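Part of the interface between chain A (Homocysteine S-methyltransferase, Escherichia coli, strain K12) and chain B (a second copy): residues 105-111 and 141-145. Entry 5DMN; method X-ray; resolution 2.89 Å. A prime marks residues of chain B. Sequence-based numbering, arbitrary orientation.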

ATOM      1  N   ALA A 105      16.795  -8.611  -5.149  1.00 48.18           N
ATOM      2  CA  ALA A 105      16.412  -8.646  -3.742  1.00 42.86           C
ATOM      3  C   ALA A 105      15.248  -9.596  -3.493  1.00 48.62           C
ATOM      4  O   ALA A 105      15.241 -10.337  -2.508  1.00 50.68           O
ATOM      5  CB  ALA A 105      16.059  -7.247  -3.263  1.00 40.56           C
ATOM      6  N   TYR A 106      14.271  -9.576  -4.391  1.00 45.79           N
ATOM      7  CA  TYR A 106      13.102 -10.432  -4.256  1.00 47.30           C
ATOM      8  C   TYR A 106      13.450 -11.889  -4.546  1.00 48.98           C
ATOM      9  O   TYR A 106      12.893 -12.798  -3.936  1.00 54.86           O
ATOM     10  CB  TYR A 106      11.972  -9.962  -5.173  1.00 43.63           C
ATOM     11  CG  TYR A 106      10.702 -10.761  -5.004  1.00 43.56           C
ATOM     12  CD1 TYR A 106       9.894 -10.591  -3.885  1.00 45.58           C
ATOM     13  CD2 TYR A 106      10.310 -11.688  -5.957  1.00 42.46           C
ATOM     14  CE1 TYR A 106       8.732 -11.324  -3.723  1.00 43.38           C
ATOM     15  CE2 TYR A 106       9.151 -12.423  -5.805  1.00 42.15           C
ATOM     16  CZ  TYR A 106       8.367 -12.241  -4.689  1.00 47.04           C
ATOM     17  OH  TYR A 106       7.214 -12.979  -4.540  1.00 53.04           O
ATOM     18  N   LEU A 107      14.367 -12.115  -5.480  1.00 50.81           N
ATOM     19  CA  LEU A 107      14.738 -13.479  -5.835  1.00 55.83           C
ATOM     20  C   LEU A 107      15.584 -14.117  -4.744  1.00 58.55           C
ATOM     21  O   LEU A 107      15.686 -15.340  -4.660  1.00 59.79           O
ATOM     22  CB  LEU A 107      15.506 -13.500  -7.155  1.00 57.73           C
ATOM     23  CG  LEU A 107      14.695 -13.218  -8.413  1.00 49.87           C
ATOM     24  CD1 LEU A 107      15.583 -13.327  -9.643  1.00 50.79           C
ATOM     25  CD2 LEU A 107      13.531 -14.189  -8.492  1.00 48.51           C
ATOM     26  N   ALA A 108      16.155 -13.280  -3.888  1.00 60.83           N
ATOM     27  CA  ALA A 108      16.892 -13.764  -2.732  1.00 58.51           C
ATOM     28  C   ALA A 108      15.913 -14.180  -1.641  1.00 64.46           C
ATOM     29  O   ALA A 108      16.086 -15.213  -0.997  1.00 73.37           O
ATOM     30  CB  ALA A 108      17.844 -12.699  -2.223  1.00 55.24           C
ATOM     31  N   GLU A 109      14.871 -13.375  -1.461  1.00 67.01           N
ATOM     32  CA  GLU A 109      13.836 -13.631  -0.463  1.00 63.02           C
ATOM     33  C   GLU A 109      13.022 -14.877  -0.812  1.00 68.32           C
ATOM     34  O   GLU A 109      12.949 -15.822  -0.024  1.00 68.35           O
ATOM     35  CB  GLU A 109      12.914 -12.413  -0.331  1.00 59.33           C
ATOM     36  CG  GLU A 109      11.757 -12.599   0.641  1.00 71.41           C
ATOM     37  CD  GLU A 109      10.920 -11.340   0.801  1.00 73.89           C
ATOM     38  OE1 GLU A 109      11.436 -10.237   0.500  1.00 67.40           O
ATOM     39  OE2 GLU A 109       9.745 -11.455   1.224  1.00 64.95           O
ATOM     40  N   ASN A 110      12.424 -14.871  -2.000  1.00 71.51           N
ATOM     41  CA  ASN A 110      11.633 -15.997  -2.491  1.00 62.48           C
ATOM     42  C   ASN A 110      12.228 -16.571  -3.772  1.00 68.66           C
ATOM     43  O   ASN A 110      11.896 -16.125  -4.869  1.00 70.66           O
ATOM     44  CB  ASN A 110      10.184 -15.562  -2.730  1.00 61.04           C
ATOM     45  CG  ASN A 110       9.308 -16.686  -3.277  1.00 74.94           C
ATOM     46  OD1 ASN A 110       9.621 -17.871  -3.129  1.00 77.09           O
ATOM     47  ND2 ASN A 110       8.200 -16.314  -3.910  1.00 66.67           N
ATOM     48  N   PRO A 111      13.119 -17.565  -3.635  1.00 75.73           N
ATOM     49  CA  PRO A 111      13.789 -18.175  -4.789  1.00 70.41           C
ATOM     50  C   PRO A 111      12.813 -18.896  -5.708  1.00 74.38           C
ATOM     51  O   PRO A 111      13.080 -19.030  -6.901  1.00 77.59           O
ATOM     52  CB  PRO A 111      14.758 -19.177  -4.148  1.00 75.58           C
ATOM     53  CG  PRO A 111      14.910 -18.722  -2.729  1.00 78.48           C
ATOM     54  CD  PRO A 111      13.587 -18.135  -2.360  1.00 74.24           C
TER
ATOM     55  N   CYS B 141       8.739 -15.238   9.842  1.00 57.42           N
ATOM     56  CA  CYS B 141       8.084 -15.349   8.537  1.00 49.23           C
ATOM     57  C   CYS B 141       8.732 -14.389   7.542  1.00 52.88           C
ATOM     58  O   CYS B 141       9.437 -13.456   7.936  1.00 57.12           O
ATOM     59  CB  CYS B 141       6.586 -15.053   8.633  1.00 45.56           C
ATOM     60  SG  CYS B 141       5.682 -16.036   9.846  1.00 61.27           S
ATOM     61  N   SER B 142       8.484 -14.604   6.253  1.00 52.98           N
ATOM     62  CA  SER B 142       8.940 -13.664   5.235  1.00 49.65           C
ATOM     63  C   SER B 142       8.089 -12.405   5.305  1.00 45.76           C
ATOM     64  O   SER B 142       6.950 -12.456   5.767  1.00 49.14           O
ATOM     65  CB  SER B 142       8.865 -14.282   3.839  1.00 47.97           C
ATOM     66  OG  SER B 142       7.523 -14.472   3.429  1.00 41.63           O
ATOM     67  N   VAL B 143       8.640 -11.281   4.852  1.00 44.05           N
ATOM     68  CA  VAL B 143       7.896 -10.025   4.808  1.00 42.66           C
ATOM     69  C   VAL B 143       6.561 -10.200   4.086  1.00 47.14           C
ATOM     70  O   VAL B 143       5.522  -9.728   4.553  1.00 41.59           O
ATOM     71  CB  VAL B 143       8.713  -8.909   4.127  1.00 43.20           C
ATOM     72  CG1 VAL B 143       7.836  -7.705   3.827  1.00 44.45           C
ATOM     73  CG2 VAL B 143       9.880  -8.510   5.010  1.00 48.59           C
ATOM     74  N   GLU B 144       6.590 -10.911   2.963  1.00 49.92           N
ATOM     75  CA  GLU B 144       5.385 -11.145   2.181  1.00 44.55           C
ATOM     76  C   GLU B 144       4.386 -12.004   2.951  1.00 45.41           C
ATOM     77  O   GLU B 144       3.175 -11.863   2.783  1.00 49.47           O
ATOM     78  CB  GLU B 144       5.730 -11.815   0.852  1.00 48.17           C
ATOM     79  CG  GLU B 144       4.530 -12.051  -0.034  1.00 54.29           C
ATOM     80  CD  GLU B 144       4.772 -13.141  -1.050  1.00 69.52           C
ATOM     81  OE1 GLU B 144       3.815 -13.888  -1.358  1.00 62.47           O
ATOM     82  OE2 GLU B 144       5.920 -13.249  -1.536  1.00 69.77           O
ATOM     83  N   ALA B 145       4.897 -12.904   3.785  1.00 44.15           N
ATOM     84  CA  ALA B 145       4.040 -13.730   4.630  1.00 44.91           C
ATOM     85  C   ALA B 145       3.336 -12.872   5.691  1.00 43.06           C
ATOM     86  O   ALA B 145       2.142 -13.032   5.944  1.00 40.08           O
ATOM     87  CB  ALA B 145       4.843 -14.839   5.281  1.00 48.65           C
TER

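This is a small, polar contact in which the last turn of a helix in chain A meets the first turn of a helix in chain B, joined by one hydrogen bond between side chains and by a carboxylate resting near the first amides of a helix. The two stretches bury only 168 Å² between them, both sides summed, and most of that area belongs to two glutamates, Glu109 and Glu144′, one from each chain.

The single hydrogen bond runs from Tyr106 OH to Glu144′ OE2, a distance of 3.3 Å, rather long for a phenol and a carboxylate. Tyrosine suits this place because it carries a polar group at the end of a long, rigid side chain. Its CA-to-CB bond points sideways to the other stretch, yet with chi1 in the t rotamer the ring reaches across, and its hydroxyl comes nearer than any other atom of the side chain. The carboxylate oxygen lies at the edge of the ring, near its plane, where the hydroxyl can donate to it. Tyr106 is buried, and this bond gives its hydroxyl a polar partner.

Glu144′ meets the hydroxyl by extending its own side chain: its CA-to-CB bond points toward chain A, and chi1 and chi2 are both t. The length of glutamate, with both angles t, brings OE2 within reach of the tyrosine hydroxyl. Asn110 also directs its CA-to-CB bond toward chain B, but covers little area, its ND2 being 4.5 Å from Glu144′ OE2, too far for a hydrogen bond. It is the first residue to leave helical geometry, although Asn110 N still bonds to Tyr106 O at 2.9 Å and so completes the last turn.

Glu109 makes the other half of the contact. The CA-to-CB bond of Glu109 also points toward chain B, and with chi1 and chi2 both t the extended chain places OE2 beside the start of the helix in chain B. There Glu109 OE2 is 3.6 Å from Glu144′ N and 3.8 Å from Val143′ N. Neither approach is a hydrogen bond, but the first amides of a helix, lacking a preceding turn to accept from them, make a favourable setting for a negative charge, and the N-terminal end of the helix dipole is positive. A negatively charged side chain therefore suits this helix end. The other carboxylate oxygen, OE1, is hydrogen-bonded elsewhere in the structure.

The helix end that Glu109 approaches is capped from within its own chain. Ser142′ occupies the N-cap position, and Ser142′ OG accepts a hydrogen bond from Ala145′ N at 3.1 Å; serine is favoured here because its short side chain, with chi1 in the p rotamer, can fold back to that amide. Ser142′ CB also lies 4.0 Å from Glu109 OE2. Val143′, the first helical residue, adds a modest nonpolar surface, Val143′ CB likewise lying 4.0 Å from Glu109 OE2.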